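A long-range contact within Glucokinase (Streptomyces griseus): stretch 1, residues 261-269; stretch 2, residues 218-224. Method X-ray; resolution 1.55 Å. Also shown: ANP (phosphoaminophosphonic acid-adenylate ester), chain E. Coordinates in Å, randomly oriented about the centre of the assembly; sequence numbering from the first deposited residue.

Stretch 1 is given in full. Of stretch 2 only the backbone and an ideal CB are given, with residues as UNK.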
# COMPACT_ATOMS: atom_id res chain seq x y z
N GLY A 261 -6.87 27.46 -1.04
CA GLY A 261 -7.88 28.01 -0.14
C GLY A 261 -7.70 27.68 1.32
O GLY A 261 -7.87 28.56 2.16
N VAL A 262 -7.35 26.44 1.65
CA VAL A 262 -7.27 26.15 3.10
C VAL A 262 -6.09 26.83 3.79
O VAL A 262 -6.11 27.01 5.00
CB VAL A 262 -7.33 24.66 3.41
CG1 VAL A 262 -6.11 23.98 2.84
CG2 VAL A 262 -7.50 24.41 4.92
N SER A 263 -5.09 27.27 3.01
CA SER A 263 -3.96 28.00 3.62
C SER A 263 -4.41 29.32 4.23
O SER A 263 -3.70 29.89 5.04
CB SER A 263 -2.81 28.25 2.63
OG SER A 263 -3.12 29.26 1.68
N ASP A 264 -5.61 29.79 3.86
CA ASP A 264 -6.20 30.96 4.51
C ASP A 264 -6.33 30.77 6.01
O ASP A 264 -6.44 31.77 6.77
CB ASP A 264 -7.58 31.23 3.92
CG ASP A 264 -7.52 31.80 2.51
OD1 ASP A 264 -6.50 32.43 2.15
OD2 ASP A 264 -8.51 31.63 1.77
N GLU A 265 -6.31 29.51 6.45
CA GLU A 265 -6.47 29.22 7.88
C GLU A 265 -5.19 29.32 8.70
O GLU A 265 -5.25 29.22 9.92
CB GLU A 265 -7.14 27.86 8.10
CG GLU A 265 -8.47 27.69 7.36
CD GLU A 265 -9.58 28.64 7.81
OE1 GLU A 265 -9.50 29.22 8.92
OE2 GLU A 265 -10.56 28.79 7.05
N GLY A 266 -4.05 29.50 8.03
CA GLY A 266 -2.77 29.72 8.72
C GLY A 266 -2.37 28.54 9.59
O GLY A 266 -2.44 27.39 9.15
N GLU A 267 -1.96 28.82 10.83
CA GLU A 267 -1.41 27.78 11.71
C GLU A 267 -2.38 26.65 12.05
O GLU A 267 -1.94 25.55 12.36
CB GLU A 267 -0.83 28.41 12.99
CG GLU A 267 0.49 29.12 12.72
CD GLU A 267 1.60 28.19 12.26
OE1 GLU A 267 1.92 27.22 12.98
OE2 GLU A 267 2.17 28.44 11.18
N LEU A 268 -3.68 26.91 11.93
CA LEU A 268 -4.67 25.84 12.16
C LEU A 268 -4.32 24.59 11.34
O LEU A 268 -4.35 23.47 11.86
CB LEU A 268 -6.09 26.30 11.85
CG LEU A 268 -7.20 25.25 12.08
CD1 LEU A 268 -7.50 25.00 13.56
CD2 LEU A 268 -8.47 25.65 11.32
N VAL A 269 -3.97 24.82 10.09
CA VAL A 269 -3.55 23.74 9.18
C VAL A 269 -2.03 23.61 9.07
O VAL A 269 -1.52 22.50 8.96
CB VAL A 269 -4.25 23.88 7.79
CG1 VAL A 269 -3.85 25.16 7.07
CG2 VAL A 269 -3.99 22.66 6.91
N UNK A 218 -15.28 22.83 8.43
CA UNK A 218 -14.29 21.99 9.11
C UNK A 218 -13.24 22.85 9.80
O UNK A 218 -12.87 22.59 10.95
CB UNK A 218 -13.62 21.04 8.12
N UNK A 219 -12.80 23.90 9.12
CA UNK A 219 -11.81 24.83 9.67
C UNK A 219 -12.35 25.54 10.92
O UNK A 219 -11.72 25.49 11.98
CB UNK A 219 -11.41 25.86 8.61
N UNK A 220 -13.52 26.15 10.79
CA UNK A 220 -14.14 26.85 11.92
C UNK A 220 -14.39 25.90 13.10
O UNK A 220 -14.09 26.24 14.25
CB UNK A 220 -15.46 27.50 11.48
N UNK A 221 -14.94 24.73 12.81
CA UNK A 221 -15.18 23.72 13.84
C UNK A 221 -13.90 23.28 14.54
O UNK A 221 -13.87 23.16 15.77
CB UNK A 221 -15.87 22.50 13.22
N UNK A 222 -12.83 23.05 13.78
CA UNK A 222 -11.54 22.71 14.39
C UNK A 222 -11.01 23.81 15.33
O UNK A 222 -10.47 23.51 16.39
CB UNK A 222 -10.51 22.44 13.29
N UNK A 223 -11.19 25.07 14.94
CA UNK A 223 -10.80 26.19 15.81
C UNK A 223 -11.53 26.12 17.13
O UNK A 223 -10.97 26.48 18.18
CB UNK A 223 -11.08 27.53 15.13
N UNK A 224 -12.78 25.68 17.08
CA UNK A 224 -13.62 25.57 18.28
C UNK A 224 -13.41 24.25 19.01
O UNK A 224 -14.04 23.99 20.04
CB UNK A 224 -15.10 25.72 17.91
PB ANP E . -9.95 26.04 -6.20
O1B ANP E . -9.35 24.62 -6.14
O2B ANP E . -11.15 26.20 -7.07
N3B ANP E . -8.74 27.13 -6.74
PA ANP E . -9.80 26.29 -3.29
O1A ANP E . -10.60 27.19 -2.34
O2A ANP E . -8.31 26.44 -3.39
O3A ANP E . -10.49 26.43 -4.74
O5' ANP E . -10.10 24.75 -2.95
C5' ANP E . -11.43 24.25 -2.81
C4' ANP E . -11.42 23.04 -1.90
O4' ANP E . -10.75 23.37 -0.66
C3' ANP E . -12.83 22.65 -1.54
O3' ANP E . -12.81 21.25 -1.23
C2' ANP E . -13.05 23.45 -0.28
O2' ANP E . -14.05 22.87 0.55
C1' ANP E . -11.70 23.45 0.40
N9 ANP E . -11.43 24.73 1.08
C8 ANP E . -11.27 25.94 0.52
N7 ANP E . -11.03 26.89 1.48
C5 ANP E . -11.02 26.24 2.65
C6 ANP E . -10.85 26.60 4.09
N6 ANP E . -10.60 27.88 4.47
N1 ANP E . -10.90 25.59 4.99
C2 ANP E . -11.14 24.30 4.67
N3 ANP E . -11.32 23.91 3.39
C4 ANP E . -11.28 24.82 2.39

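Helical backbone angles run through 218-223, so the stretch offers one helical face to 261-269, and the register sets 219 opposite Glu265 and 223 opposite Leu268.

Position 218 points its CB sideways, with nothing of stretch 1 within 5.5 Å; this contact sets no rule there, and many helix-compatible residues would do. It is Ile218.

At 219 the CB points toward stretch 1 and sits tightly, 3.4 Å from Glu265 CD and 4.0 Å from Leu268 CD2. The adenine of ANP lies close by, with N1, an acceptor that stretch 1 leaves without a hydrogen bond. Space is short, so alanine, glycine, serine or perhaps cysteine would suit, and a small donor would gain most. The residue is Ser219. Its chi1 in the m well carries OG to ANP N1, to which it donates a hydrogen bond of 2.6 Å. Glu265 OE2 accepts from ANP N6 at 2.7 Å, so the two stretches read adjacent groups on the same edge of the base. The hydroxyl also packs on stretch 1, with OG 3.3 Å from Glu265 CG.

Position 220 points away; stretch 1 sets no rule, and many helix-compatible residues would do. Glu220 stands here; the O of water 1 lies 3.2 Å from Glu220 OE1 and 2.9 Å from Glu265 OE1.

Position 221 also points away, so stretch 1 imposes nothing. It is Ala221.

The CB of 222 points toward stretch 1 and already lies 4.0 Å from Leu268 CD1. A small apolar group meets that methyl without reaching further; alanine is the simplest answer, with serine or cysteine conceivable. Ala222 makes this apolar contact, its CB 4.0 Å from Leu268 CD1.

Position 223 has a sideways CB, 4.7 Å from Leu268 CD1, but beyond it lie two acceptors, the carboxylate of Glu265 and the carbonyl of the same residue. A long donor, lysine or arginine, is called for, glutamine less so. Arg223 extends with chi2 and chi3 both t, and its end comes nearer than its CB. NH2 donates to Glu265 OE1 at 2.8 Å, forming a salt bridge, and to Glu265 O, also at 2.8 Å. One nitrogen thus holds both side chain and backbone of Glu265, while Leu268 CB covers one face of the guanidinium, 3.8 Å from NH2. NE donates to the O of water 1 at 2.8 Å and NH1 to the O of water 2 at 2.9 Å.

Position 224 leaves the helix and is out of reach; stretch 1 sets no preference there, and many residues would do. It is Gln224.

Stretch 2 (218-224) ISEAARQ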
# COMPACT_ATOMS: atom_id res chain seq x y z
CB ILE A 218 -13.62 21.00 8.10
CG1 ILE A 218 -14.68 20.15 7.41
CG2 ILE A 218 -12.58 20.10 8.81
CD1 ILE A 218 -14.16 19.42 6.16
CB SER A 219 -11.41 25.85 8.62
OG SER A 219 -10.63 25.22 7.60
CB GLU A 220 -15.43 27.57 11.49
CG GLU A 220 -16.09 28.44 12.59
CD GLU A 220 -15.11 29.30 13.40
OE1 GLU A 220 -14.10 29.79 12.84
OE2 GLU A 220 -15.35 29.50 14.61
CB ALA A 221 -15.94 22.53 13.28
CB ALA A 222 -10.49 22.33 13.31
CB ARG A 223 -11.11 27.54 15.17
CG ARG A 223 -10.16 27.94 14.11
CD ARG A 223 -10.32 29.39 13.68
NE ARG A 223 -9.62 29.52 12.41
CZ ARG A 223 -8.29 29.61 12.29
NH1 ARG A 223 -7.52 29.64 13.36
NH2 ARG A 223 -7.75 29.66 11.07
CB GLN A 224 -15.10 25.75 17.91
CG GLN A 224 -15.47 27.17 17.47
CD GLN A 224 -16.92 27.30 17.02
OE1 GLN A 224 -17.22 28.01 16.06
NE2 GLN A 224 -17.83 26.60 17.70
O HOH W 1 -11.75 29.61 10.65
O HOH W 2 -4.65 29.59 13.02
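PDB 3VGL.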